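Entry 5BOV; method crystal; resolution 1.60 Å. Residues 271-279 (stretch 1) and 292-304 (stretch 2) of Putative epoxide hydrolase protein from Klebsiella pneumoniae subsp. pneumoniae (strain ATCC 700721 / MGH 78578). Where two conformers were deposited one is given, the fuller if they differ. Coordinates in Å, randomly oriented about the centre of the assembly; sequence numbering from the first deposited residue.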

# COMPACT_ATOMS: atom_id res chain seq x y z
N GLY A 271 -17.34 8.17 -9.29
CA GLY A 271 -18.51 7.49 -8.82
C GLY A 271 -18.94 7.99 -7.46
O GLY A 271 -18.80 9.15 -7.11
N LYS A 272 -19.56 7.11 -6.69
CA LYS A 272 -19.96 7.42 -5.34
C LYS A 272 -18.72 7.71 -4.55
O LYS A 272 -17.69 7.05 -4.75
CB LYS A 272 -20.70 6.21 -4.76
CG LYS A 272 -22.02 6.00 -5.47
CD LYS A 272 -22.70 4.81 -4.86
CE LYS A 272 -24.13 4.73 -5.38
NZ LYS A 272 -24.91 3.67 -4.69
N TYR A 273 -18.82 8.69 -3.66
CA TYR A 273 -17.63 9.24 -2.98
C TYR A 273 -17.91 9.86 -1.65
O TYR A 273 -18.91 10.54 -1.47
CB TYR A 273 -17.01 10.34 -3.85
CG TYR A 273 -15.75 10.89 -3.29
CD1 TYR A 273 -14.61 10.15 -3.36
CD2 TYR A 273 -15.73 12.08 -2.61
CE1 TYR A 273 -13.42 10.64 -2.79
CE2 TYR A 273 -14.56 12.59 -2.05
CZ TYR A 273 -13.42 11.85 -2.13
OH TYR A 273 -12.23 12.31 -1.57
N GLU A 274 -16.97 9.68 -0.72
CA GLU A 274 -16.98 10.40 0.55
C GLU A 274 -15.55 10.56 0.99
O GLU A 274 -14.74 9.62 0.80
CB GLU A 274 -17.76 9.60 1.57
CG GLU A 274 -17.92 10.33 2.88
CD GLU A 274 -18.58 9.53 4.00
OE1 GLU A 274 -19.26 8.55 3.70
OE2 GLU A 274 -18.37 9.95 5.16
N HIS A 275 -15.24 11.72 1.52
CA HIS A 275 -13.96 11.95 2.16
C HIS A 275 -14.14 12.06 3.68
O HIS A 275 -15.06 12.75 4.14
CB HIS A 275 -13.28 13.24 1.67
CG HIS A 275 -11.98 13.45 2.38
ND1 HIS A 275 -10.89 12.64 2.18
CD2 HIS A 275 -11.63 14.30 3.39
CE1 HIS A 275 -9.93 12.95 3.02
NE2 HIS A 275 -10.36 13.96 3.78
N ARG A 276 -13.23 11.46 4.44
CA ARG A 276 -13.25 11.56 5.91
C ARG A 276 -11.92 11.93 6.48
O ARG A 276 -10.91 11.24 6.27
CB ARG A 276 -13.60 10.25 6.61
CG ARG A 276 -14.93 9.77 6.24
CD ARG A 276 -15.29 8.51 6.97
NE ARG A 276 -16.59 8.19 6.53
CZ ARG A 276 -17.17 7.06 6.82
NH1 ARG A 276 -16.56 6.12 7.58
NH2 ARG A 276 -18.37 6.89 6.35
N ASP A 277 -11.93 13.03 7.22
CA ASP A 277 -10.77 13.43 8.01
C ASP A 277 -10.92 12.70 9.30
O ASP A 277 -11.95 12.91 10.04
CB ASP A 277 -10.71 14.96 8.19
CG ASP A 277 -10.32 15.69 6.91
OD1 ASP A 277 -9.42 15.21 6.18
OD2 ASP A 277 -11.04 16.61 6.49
N LEU A 278 -9.93 11.95 9.69
CA LEU A 278 -9.99 11.25 10.95
C LEU A 278 -9.48 12.16 12.09
O LEU A 278 -8.36 12.58 12.04
CB LEU A 278 -9.16 10.00 10.91
CG LEU A 278 -9.59 8.98 9.85
CD1 LEU A 278 -8.65 7.79 9.85
CD2 LEU A 278 -11.02 8.53 10.06
N PRO A 279 -10.29 12.40 13.10
CA PRO A 279 -9.75 13.27 14.20
C PRO A 279 -8.70 12.54 15.02
O PRO A 279 -8.80 11.29 15.11
CB PRO A 279 -10.98 13.52 15.05
CG PRO A 279 -11.87 12.34 14.84
CD PRO A 279 -11.58 11.79 13.43
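Stretch 2, residues 292-304: TAFVQAVVDADRL

Stretch 2 is already helical at T292, the helix having begun earlier in the chain, and it runs back along the strand 273-278, almost antiparallel to it: the axes cross at 165° and approach to 10.1 Å. The register follows from this direction. L278 pairs with A293 (CA to CA 7.6 Å), R276 with A297 and E274 with A301 (both 8.6 Å), and K272 with L304 (6.7 Å), so two residues of strand are matched by three or four of helix. Strand alternation turns the CA-to-CB bonds of E274, R276 and L278 toward the helix.

Near the C-terminal end of the strand the contact is apolar: L278 CD2 meets A293 CB at 3.9 Å, and both CA-to-CB bonds point toward the other stretch. At the centre R276, extended in m, t, t, reaches across A297, its NH1 3.8 Å from A297 CA, to D300: NH2 and NH1 donate to D300 OD2 at 2.8 and 2.9 Å. E274 OE2 accepts from R276 NE at 2.9 Å, holding the guanidinium between two acids, while Q296 NE2 steadies D300 OD1 at 2.9 Å. A water joins R276 NH1 to A293 O. At the chain end, K272 NZ forms a salt bridge with the terminal carboxylate, 2.9 Å from L304 OXT, and L304 CD2 packs 3.9 Å from Y273 N.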

# COMPACT_ATOMS: atom_id res chain seq x y z
N THR A 292 -10.38 1.01 14.57
CA THR A 292 -11.85 1.16 14.65
C THR A 292 -12.39 2.02 13.53
O THR A 292 -13.35 1.65 12.85
CB THR A 292 -12.25 1.73 16.05
OG1 THR A 292 -11.76 0.80 17.03
CG2 THR A 292 -13.72 1.83 16.19
N ALA A 293 -11.78 3.18 13.29
CA ALA A 293 -12.24 4.06 12.26
C ALA A 293 -11.98 3.43 10.89
O ALA A 293 -12.76 3.63 9.97
CB ALA A 293 -11.57 5.43 12.33
N PHE A 294 -10.89 2.69 10.75
CA PHE A 294 -10.60 2.12 9.46
C PHE A 294 -11.61 1.02 9.10
O PHE A 294 -12.09 0.97 7.95
CB PHE A 294 -9.18 1.57 9.43
CG PHE A 294 -8.69 1.30 8.06
CD1 PHE A 294 -8.88 0.09 7.44
CD2 PHE A 294 -7.99 2.29 7.37
CE1 PHE A 294 -8.42 -0.15 6.17
CE2 PHE A 294 -7.54 2.04 6.08
CZ PHE A 294 -7.77 0.83 5.51
N VAL A 295 -11.88 0.14 10.04
CA VAL A 295 -12.94 -0.84 9.86
C VAL A 295 -14.28 -0.17 9.44
O VAL A 295 -14.92 -0.64 8.49
CB VAL A 295 -13.13 -1.66 11.13
CG1 VAL A 295 -14.39 -2.54 11.03
CG2 VAL A 295 -11.95 -2.52 11.40
N GLN A 296 -14.66 0.87 10.13
CA GLN A 296 -15.91 1.60 9.80
C GLN A 296 -15.88 2.09 8.36
O GLN A 296 -16.87 2.03 7.62
CB GLN A 296 -16.20 2.77 10.75
CG GLN A 296 -17.62 3.32 10.61
CD GLN A 296 -18.67 2.33 11.01
OE1 GLN A 296 -18.66 1.79 12.16
NE2 GLN A 296 -19.58 1.98 10.09
N ALA A 297 -14.73 2.63 7.94
CA ALA A 297 -14.59 3.05 6.56
C ALA A 297 -14.75 1.94 5.52
O ALA A 297 -15.39 2.12 4.48
CB ALA A 297 -13.26 3.76 6.35
N VAL A 298 -14.21 0.78 5.80
CA VAL A 298 -14.34 -0.37 4.88
C VAL A 298 -15.80 -0.82 4.82
O VAL A 298 -16.32 -1.02 3.74
CB VAL A 298 -13.42 -1.57 5.30
CG1 VAL A 298 -13.72 -2.81 4.49
CG2 VAL A 298 -11.92 -1.19 5.15
N VAL A 299 -16.44 -0.92 5.98
CA VAL A 299 -17.87 -1.33 6.01
C VAL A 299 -18.73 -0.28 5.23
O VAL A 299 -19.58 -0.65 4.41
CB VAL A 299 -18.38 -1.43 7.45
CG1 VAL A 299 -19.88 -1.56 7.46
CG2 VAL A 299 -17.67 -2.60 8.14
N ASP A 300 -18.46 1.00 5.47
CA ASP A 300 -19.20 2.08 4.82
C ASP A 300 -18.97 2.12 3.33
O ASP A 300 -19.90 2.29 2.57
CB ASP A 300 -18.90 3.41 5.45
CG ASP A 300 -19.40 3.52 6.88
OD1 ASP A 300 -20.25 2.71 7.36
OD2 ASP A 300 -18.99 4.48 7.57
N ALA A 301 -17.73 1.91 2.90
CA ALA A 301 -17.47 1.90 1.46
C ALA A 301 -18.12 0.71 0.78
O ALA A 301 -18.62 0.83 -0.35
CB ALA A 301 -15.96 1.93 1.22
N ASP A 302 -18.18 -0.42 1.48
CA ASP A 302 -18.78 -1.63 0.95
C ASP A 302 -20.32 -1.46 0.70
O ASP A 302 -20.88 -2.25 -0.08
CB ASP A 302 -18.51 -2.80 1.95
CG ASP A 302 -19.14 -4.09 1.52
OD1 ASP A 302 -18.75 -4.76 0.50
OD2 ASP A 302 -20.05 -4.55 2.29
N ARG A 303 -20.95 -0.52 1.39
CA ARG A 303 -22.33 -0.17 1.11
C ARG A 303 -22.64 1.12 0.41
O ARG A 303 -23.81 1.36 0.09
CB ARG A 303 -23.16 -0.29 2.39
CG ARG A 303 -22.79 0.66 3.52
CD ARG A 303 -23.75 0.56 4.71
NE ARG A 303 -25.05 0.64 4.08
CZ ARG A 303 -25.63 1.82 3.76
NH1 ARG A 303 -25.10 3.02 4.20
NH2 ARG A 303 -26.75 1.79 3.06
N LEU A 304 -21.63 1.91 0.07
CA LEU A 304 -21.82 3.26 -0.48
C LEU A 304 -22.44 3.17 -1.86
O LEU A 304 -22.03 2.31 -2.72
CB LEU A 304 -20.44 3.95 -0.57
CG LEU A 304 -20.27 5.41 -0.92
CD1 LEU A 304 -20.90 6.31 0.12
CD2 LEU A 304 -18.78 5.71 -1.17
OXT LEU A 304 -23.41 3.94 -2.18
O HOH W 1 -23.25 1.51 -4.91
O HOH W 2 -14.15 5.89 9.29